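Local coordinates for minor structural protein 4 (Lactococcus phage Tuc2009, PDB 5E7T) that probably forms part of the virion baseplate, the host-recognition device at the tip of the phage tail, and carries an immunoglobulin-like domain, at residues Gly3-Ile8 against Lys58-Leu63. Residues are numbered along the deposited sequence; the frame is centred on the assembly and turned at random.
Sequences GFNVVI and KINVEL
Phe-4, Val-6 and Ile-8 face Leu-63, Val-61 and Ile-59 in antiparallel hydrogen-bonded pairs, and each pair exchanges two backbone hydrogen bonds. All six are nearly straight; Val-61 N to Val-6 O, for example, is 2.8 Å. At the intervening non-hydrogen-bonded pairs, CA-H...O contacts are made: Asn-5 CA sits 3.4 Å from Val-61 O, which also accepts from Val-6 N. The two strands illustrate how an immunoglobulin-like domain is built: 58-63 lies between 4-10 and 45-55, and 4-10 is flanked on its other edge by 98-103. The face of Phe-4, Val-6, Ile-8, Ile-59, Val-61 and Leu-63 turns to strands 17-24 and 87-94. There Phe-4 and Leu-63 run side by side, Leu-63 CD1 meeting Phe-4 CD2 at 3.8 Å, while Ile-8 CD1 crosses to Val-61 CG2, also at 3.8 Å. The opposite face, that of Asn-5, Val-7, Asn-60 and Glu-62, is more polar. Asn-5 lies alongside Glu-62, its amide plane 75° from the carboxylate, whose OE1 is hydrogen-bonded to Ser-2 OG. Lys-58, bent at chi3 (79°), crosses Val-7 with CE 3.7 Å from Val-7 CG1; its NZ is hydrogen-bonded to Tyr-102 OH and forms a salt bridge with Asp-273 of the chain of Minor structural protein 5.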
ATOM      1  N   GLY A   3     -33.665 -23.312 -21.715  1.00 97.51           N
ATOM      2  CA  GLY A   3     -33.193 -22.123 -22.390  1.00 92.41           C
ATOM      3  C   GLY A   3     -32.099 -22.450 -23.375  1.00 85.14           C
ATOM      4  O   GLY A   3     -32.028 -23.551 -23.938  1.00 85.10           O
ATOM      5  N   PHE A   4     -31.258 -21.456 -23.580  1.00 72.18           N
ATOM      6  CA  PHE A   4     -30.106 -21.441 -24.451  1.00 68.12           C
ATOM      7  C   PHE A   4     -28.968 -21.475 -23.469  1.00 69.67           C
ATOM      8  O   PHE A   4     -28.936 -20.670 -22.541  1.00 70.26           O
ATOM      9  CB  PHE A   4     -30.133 -20.137 -25.285  1.00 68.62           C
ATOM     10  CG  PHE A   4     -28.874 -19.713 -25.992  1.00 67.62           C
ATOM     11  CD1 PHE A   4     -28.257 -20.550 -26.911  1.00 69.53           C
ATOM     12  CD2 PHE A   4     -28.350 -18.445 -25.803  1.00 67.65           C
ATOM     13  CE1 PHE A   4     -27.092 -20.151 -27.574  1.00 69.64           C
ATOM     14  CE2 PHE A   4     -27.195 -18.039 -26.480  1.00 69.22           C
ATOM     15  CZ  PHE A   4     -26.574 -18.896 -27.358  1.00 67.46           C
ATOM     16  N   ASN A   5     -28.100 -22.472 -23.587  1.00 63.58           N
ATOM     17  CA  ASN A   5     -27.031 -22.676 -22.635  1.00 60.15           C
ATOM     18  C   ASN A   5     -25.675 -22.586 -23.272  1.00 61.72           C
ATOM     19  O   ASN A   5     -25.399 -23.300 -24.248  1.00 61.92           O
ATOM     20  CB  ASN A   5     -27.210 -24.032 -21.969  1.00 56.57           C
ATOM     21  CG  ASN A   5     -28.388 -24.081 -21.035  1.00 77.65           C
ATOM     22  OD1 ASN A   5     -28.291 -23.696 -19.875  1.00 69.80           O
ATOM     23  ND2 ASN A   5     -29.532 -24.551 -21.511  1.00 72.10           N
ATOM     24  N   VAL A   6     -24.815 -21.719 -22.706  1.00 55.29           N
ATOM     25  CA  VAL A   6     -23.429 -21.583 -23.160  1.00 53.64           C
ATOM     26  C   VAL A   6     -22.520 -22.107 -22.057  1.00 59.05           C
ATOM     27  O   VAL A   6     -22.600 -21.633 -20.924  1.00 59.30           O
ATOM     28  CB  VAL A   6     -23.033 -20.158 -23.643  1.00 54.44           C
ATOM     29  CG1 VAL A   6     -21.544 -20.085 -23.969  1.00 53.23           C
ATOM     30  CG2 VAL A   6     -23.853 -19.739 -24.851  1.00 54.24           C
ATOM     31  N   VAL A   7     -21.673 -23.084 -22.390  1.00 56.23           N
ATOM     32  CA  VAL A   7     -20.724 -23.705 -21.473  1.00 56.47           C
ATOM     33  C   VAL A   7     -19.373 -22.992 -21.514  1.00 63.47           C
ATOM     34  O   VAL A   7     -18.798 -22.821 -22.590  1.00 66.16           O
ATOM     35  CB  VAL A   7     -20.554 -25.209 -21.779  1.00 60.88           C
ATOM     36  CG1 VAL A   7     -19.470 -25.818 -20.907  1.00 60.62           C
ATOM     37  CG2 VAL A   7     -21.865 -25.957 -21.586  1.00 61.18           C
ATOM     38  N   ILE A   8     -18.844 -22.624 -20.340  1.00 58.23           N
ATOM     39  CA  ILE A   8     -17.536 -21.996 -20.200  1.00 56.21           C
ATOM     40  C   ILE A   8     -16.706 -22.850 -19.269  1.00 62.02           C
ATOM     41  O   ILE A   8     -17.014 -22.960 -18.077  1.00 62.16           O
ATOM     42  CB  ILE A   8     -17.592 -20.520 -19.748  1.00 57.04           C
ATOM     43  CG1 ILE A   8     -18.306 -19.661 -20.783  1.00 57.21           C
ATOM     44  CG2 ILE A   8     -16.181 -19.992 -19.501  1.00 56.33           C
ATOM     45  CD1 ILE A   8     -18.794 -18.397 -20.248  1.00 70.14           C
ATOM     46  N   LYS A  58     -16.391 -26.233 -15.049  1.00 52.13           N
ATOM     47  CA  LYS A  58     -17.408 -25.930 -16.074  1.00 50.83           C
ATOM     48  C   LYS A  58     -18.576 -25.097 -15.544  1.00 57.19           C
ATOM     49  O   LYS A  58     -19.388 -25.586 -14.732  1.00 56.17           O
ATOM     50  CB  LYS A  58     -17.975 -27.216 -16.722  1.00 51.63           C
ATOM     51  CG  LYS A  58     -16.977 -28.120 -17.390  1.00 55.67           C
ATOM     52  CD  LYS A  58     -17.631 -29.320 -18.049  1.00 66.39           C
ATOM     53  CE  LYS A  58     -18.253 -28.990 -19.375  1.00 80.96           C
ATOM     54  NZ  LYS A  58     -18.900 -30.173 -19.996  1.00 90.06           N
ATOM     55  N   ILE A  59     -18.695 -23.851 -16.071  1.00 55.69           N
ATOM     56  CA  ILE A  59     -19.774 -22.866 -15.800  1.00 54.39           C
ATOM     57  C   ILE A  59     -20.815 -23.080 -16.890  1.00 59.23           C
ATOM     58  O   ILE A  59     -20.451 -23.219 -18.054  1.00 59.96           O
ATOM     59  CB  ILE A  59     -19.264 -21.379 -15.862  1.00 55.99           C
ATOM     60  CG1 ILE A  59     -18.003 -21.142 -14.995  1.00 55.07           C
ATOM     61  CG2 ILE A  59     -20.387 -20.372 -15.527  1.00 56.02           C
ATOM     62  CD1 ILE A  59     -17.392 -19.749 -15.092  1.00 58.67           C
ATOM     63  N   ASN A  60     -22.095 -23.100 -16.533  1.00 56.06           N
ATOM     64  CA  ASN A  60     -23.152 -23.226 -17.524  1.00 55.85           C
ATOM     65  C   ASN A  60     -23.936 -21.941 -17.424  1.00 63.68           C
ATOM     66  O   ASN A  60     -24.553 -21.659 -16.379  1.00 65.59           O
ATOM     67  CB  ASN A  60     -24.019 -24.447 -17.280  1.00 50.09           C
ATOM     68  CG  ASN A  60     -25.284 -24.439 -18.086  1.00 65.76           C
ATOM     69  OD1 ASN A  60     -26.276 -23.806 -17.727  1.00 67.42           O
ATOM     70  ND2 ASN A  60     -25.282 -25.136 -19.193  1.00 59.12           N
ATOM     71  N   VAL A  61     -23.878 -21.142 -18.505  1.00 58.95           N
ATOM     72  CA  VAL A  61     -24.536 -19.850 -18.589  1.00 57.20           C
ATOM     73  C   VAL A  61     -25.882 -20.029 -19.281  1.00 62.49           C
ATOM     74  O   VAL A  61     -25.928 -20.210 -20.496  1.00 63.31           O
ATOM     75  CB  VAL A  61     -23.629 -18.819 -19.298  1.00 59.20           C
ATOM     76  CG1 VAL A  61     -24.234 -17.425 -19.231  1.00 59.33           C
ATOM     77  CG2 VAL A  61     -22.219 -18.823 -18.717  1.00 57.59           C
ATOM     78  N   GLU A  62     -26.969 -20.049 -18.500  1.00 59.72           N
ATOM     79  CA  GLU A  62     -28.324 -20.188 -19.035  1.00 60.27           C
ATOM     80  C   GLU A  62     -28.918 -18.831 -19.289  1.00 67.78           C
ATOM     81  O   GLU A  62     -29.129 -18.029 -18.359  1.00 67.50           O
ATOM     82  CB  GLU A  62     -29.238 -20.992 -18.112  1.00 61.57           C
ATOM     83  CG  GLU A  62     -30.623 -21.194 -18.697  1.00 72.11           C
ATOM     84  CD  GLU A  62     -31.520 -22.135 -17.925  1.00 99.06           C
ATOM     85  OE1 GLU A  62     -31.258 -23.360 -17.941  1.00109.77           O
ATOM     86  OE2 GLU A  62     -32.511 -21.651 -17.334  1.00 87.94           O
ATOM     87  N   LEU A  63     -29.215 -18.593 -20.565  1.00 66.42           N
ATOM     88  CA  LEU A  63     -29.819 -17.364 -21.062  1.00 67.01           C
ATOM     89  C   LEU A  63     -31.235 -17.646 -21.561  1.00 76.80           C
ATOM     90  O   LEU A  63     -31.508 -18.771 -21.999  1.00 77.44           O
ATOM     91  CB  LEU A  63     -28.976 -16.824 -22.227  1.00 65.97           C
ATOM     92  CG  LEU A  63     -27.593 -16.349 -21.870  1.00 68.66           C
ATOM     93  CD1 LEU A  63     -26.688 -16.448 -23.060  1.00 68.52           C
ATOM     94  CD2 LEU A  63     -27.618 -14.943 -21.209  1.00 68.39           C
TER